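Local coordinates for protein-glutaminase (Chryseobacterium proteolyticum, PDB 2ZK9) that deamidates glutamine side chains in proteins, hydrolysing the amide to give glutamate and ammonia, at residues E61-Y66 / S132-T137. Numbering follows the deposited sequence.
Sequences EKQFVY and SSYANT
Gln63 reaches across an antiparallel strand pair from a non-hydrogen-bonded position opposite Asn136. Its CG is anti to the backbone N (chi1 -173°) and the chain stays extended (chi2 168°). Gln63 CB lies 3.4 Å from Asn136 OD1 and Gln63 CG 3.2 Å from that same oxygen. Gln63 CD comes to 3.6 Å from CD2 of Tyr134, the amide plane tilted 43° to the ring. At the tip, Gln63 NE2 donates to Asn136 OD1 (2.8 Å) on a lone pair, the two amides nearly coplanar; Gln63 NE2 also donates to Asp114 OD1, while Gln63 OE1 accepts from Arg118, so both ends of the amide are held. Asn136 ND2 donates to a water that in turn donates a hydrogen bond to Glu61 OE2; Glu61 OE1 makes a salt bridge with Lys99. On the opposite face, Thr137 OG1 meets the edge of the Phe64 ring in plane, 3.5 Å from CE2. Backbone hydrogen bonds pair Lys62 with Thr137 and Phe64 with Ala135; at the far end Ser132 and Ser133 both face Tyr66 in a classic beta bulge. Strand 61-66 runs between 130-138 and 82-91 in the mixed sheet, helix 114-120 packing on the Gln63 and Val65 face and strand 141-144 touching Phe64, Ala135 and Thr137.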
loop_
_atom_site.group_PDB
_atom_site.type_symbol
_atom_site.label_atom_id
_atom_site.label_comp_id
_atom_site.label_asym_id
_atom_site.label_seq_id
_atom_site.Cartn_x
_atom_site.Cartn_y
_atom_site.Cartn_z
ATOM N N GLU A 61 8.079 -7.187 -2.451
ATOM C CA GLU A 61 8.368 -6.087 -3.369
ATOM C C GLU A 61 7.413 -4.956 -3.139
ATOM O O GLU A 61 6.362 -5.106 -2.452
ATOM C CB GLU A 61 8.250 -6.607 -4.822
ATOM C CG GLU A 61 9.417 -7.531 -5.202
ATOM C CD GLU A 61 9.141 -8.185 -6.523
ATOM O OE1 GLU A 61 8.317 -9.127 -6.583
ATOM O OE2 GLU A 61 9.690 -7.701 -7.580
ATOM N N LYS A 62 7.663 -3.819 -3.739
ATOM C CA LYS A 62 6.683 -2.762 -3.980
ATOM C C LYS A 62 6.309 -2.825 -5.452
ATOM O O LYS A 62 7.171 -3.094 -6.290
ATOM C CB LYS A 62 7.199 -1.379 -3.659
ATOM C CG LYS A 62 7.676 -1.122 -2.254
ATOM C CD LYS A 62 6.562 -1.140 -1.214
ATOM C CE LYS A 62 7.062 -1.053 0.201
ATOM N NZ LYS A 62 7.845 0.184 0.386
ATOM N N GLN A 63 5.065 -2.483 -5.768
ATOM C CA GLN A 63 4.755 -2.086 -7.131
ATOM C C GLN A 63 4.302 -0.623 -7.088
ATOM O O GLN A 63 3.426 -0.262 -6.302
ATOM C CB GLN A 63 3.676 -2.945 -7.788
ATOM C CG GLN A 63 3.486 -2.611 -9.262
ATOM C CD GLN A 63 2.647 -3.593 -10.031
ATOM O OE1 GLN A 63 1.508 -3.308 -10.414
ATOM N NE2 GLN A 63 3.166 -4.809 -10.226
ATOM N N PHE A 64 4.931 0.184 -7.938
ATOM C CA PHE A 64 4.577 1.560 -8.173
ATOM C C PHE A 64 3.852 1.665 -9.489
ATOM O O PHE A 64 4.323 1.109 -10.483
ATOM C CB PHE A 64 5.806 2.460 -8.207
ATOM C CG PHE A 64 6.515 2.577 -6.882
ATOM C CD1 PHE A 64 6.242 3.616 -6.005
ATOM C CD2 PHE A 64 7.470 1.651 -6.475
ATOM C CE1 PHE A 64 6.838 3.724 -4.772
ATOM C CE2 PHE A 64 8.082 1.732 -5.238
ATOM C CZ PHE A 64 7.774 2.788 -4.371
ATOM N N VAL A 65 2.740 2.399 -9.531
ATOM C CA VAL A 65 2.035 2.659 -10.777
ATOM C C VAL A 65 1.914 4.164 -10.921
ATOM O O VAL A 65 1.723 4.859 -9.921
ATOM C CB VAL A 65 0.661 1.917 -10.787
ATOM C CG1 VAL A 65 -0.255 2.296 -9.655
ATOM C CG2 VAL A 65 -0.044 2.141 -12.119
ATOM N N TYR A 66 2.037 4.658 -12.126
ATOM C CA TYR A 66 2.108 6.057 -12.426
ATOM C C TYR A 66 1.129 6.425 -13.549
ATOM O O TYR A 66 0.925 5.615 -14.426
ATOM C CB TYR A 66 3.514 6.455 -12.915
ATOM C CG TYR A 66 4.638 6.005 -12.011
ATOM C CD1 TYR A 66 5.136 6.813 -11.017
ATOM C CD2 TYR A 66 5.188 4.748 -12.166
ATOM C CE1 TYR A 66 6.176 6.382 -10.177
ATOM C CE2 TYR A 66 6.204 4.331 -11.347
ATOM C CZ TYR A 66 6.700 5.141 -10.354
ATOM O OH TYR A 66 7.758 4.666 -9.589
ATOM N N SER A 132 0.482 5.377 -17.154
ATOM C CA SER A 132 1.601 5.735 -18.014
ATOM C C SER A 132 2.732 4.723 -17.875
ATOM O O SER A 132 3.409 4.393 -18.868
ATOM C CB SER A 132 2.172 7.112 -17.741
ATOM O OG SER A 132 2.510 7.295 -16.386
ATOM N N SER A 133 2.983 4.162 -16.690
ATOM C CA SER A 133 3.991 3.133 -16.497
ATOM C C SER A 133 3.743 2.469 -15.129
ATOM O O SER A 133 2.995 2.966 -14.310
ATOM C CB SER A 133 5.427 3.683 -16.511
ATOM O OG SER A 133 5.673 4.513 -15.405
ATOM N N TYR A 134 4.433 1.355 -14.911
ATOM C CA TYR A 134 4.487 0.743 -13.582
ATOM C C TYR A 134 5.827 0.068 -13.421
ATOM O O TYR A 134 6.495 -0.255 -14.425
ATOM C CB TYR A 134 3.342 -0.221 -13.289
ATOM C CG TYR A 134 3.416 -1.558 -13.928
ATOM C CD1 TYR A 134 2.939 -1.705 -15.240
ATOM C CD2 TYR A 134 3.935 -2.682 -13.315
ATOM C CE1 TYR A 134 2.992 -2.916 -15.863
ATOM C CE2 TYR A 134 3.991 -3.925 -13.937
ATOM C CZ TYR A 134 3.508 -4.023 -15.245
ATOM O OH TYR A 134 3.521 -5.192 -15.932
ATOM N N ALA A 135 6.256 -0.147 -12.201
ATOM C CA ALA A 135 7.562 -0.761 -11.938
ATOM C C ALA A 135 7.501 -1.489 -10.601
ATOM O O ALA A 135 6.940 -0.979 -9.639
ATOM C CB ALA A 135 8.621 0.314 -11.885
ATOM N N ASN A 136 8.150 -2.621 -10.544
ATOM C CA ASN A 136 8.367 -3.330 -9.303
ATOM C C ASN A 136 9.712 -2.976 -8.740
ATOM O O ASN A 136 10.670 -2.799 -9.497
ATOM C CB ASN A 136 8.335 -4.844 -9.486
ATOM C CG ASN A 136 6.943 -5.308 -9.934
ATOM O OD1 ASN A 136 5.939 -4.680 -9.662
ATOM N ND2 ASN A 136 6.920 -6.446 -10.554
ATOM N N THR A 137 9.825 -2.874 -7.424
ATOM C CA THR A 137 11.072 -2.638 -6.746
ATOM C C THR A 137 11.201 -3.604 -5.582
ATOM O O THR A 137 10.232 -4.171 -5.101
ATOM C CB THR A 137 11.211 -1.218 -6.189
ATOM O OG1 THR A 137 10.296 -1.034 -5.090
ATOM C CG2 THR A 137 10.878 -0.151 -7.223
HETATM O O HOH W 1 9.359 -8.166 -10.014
#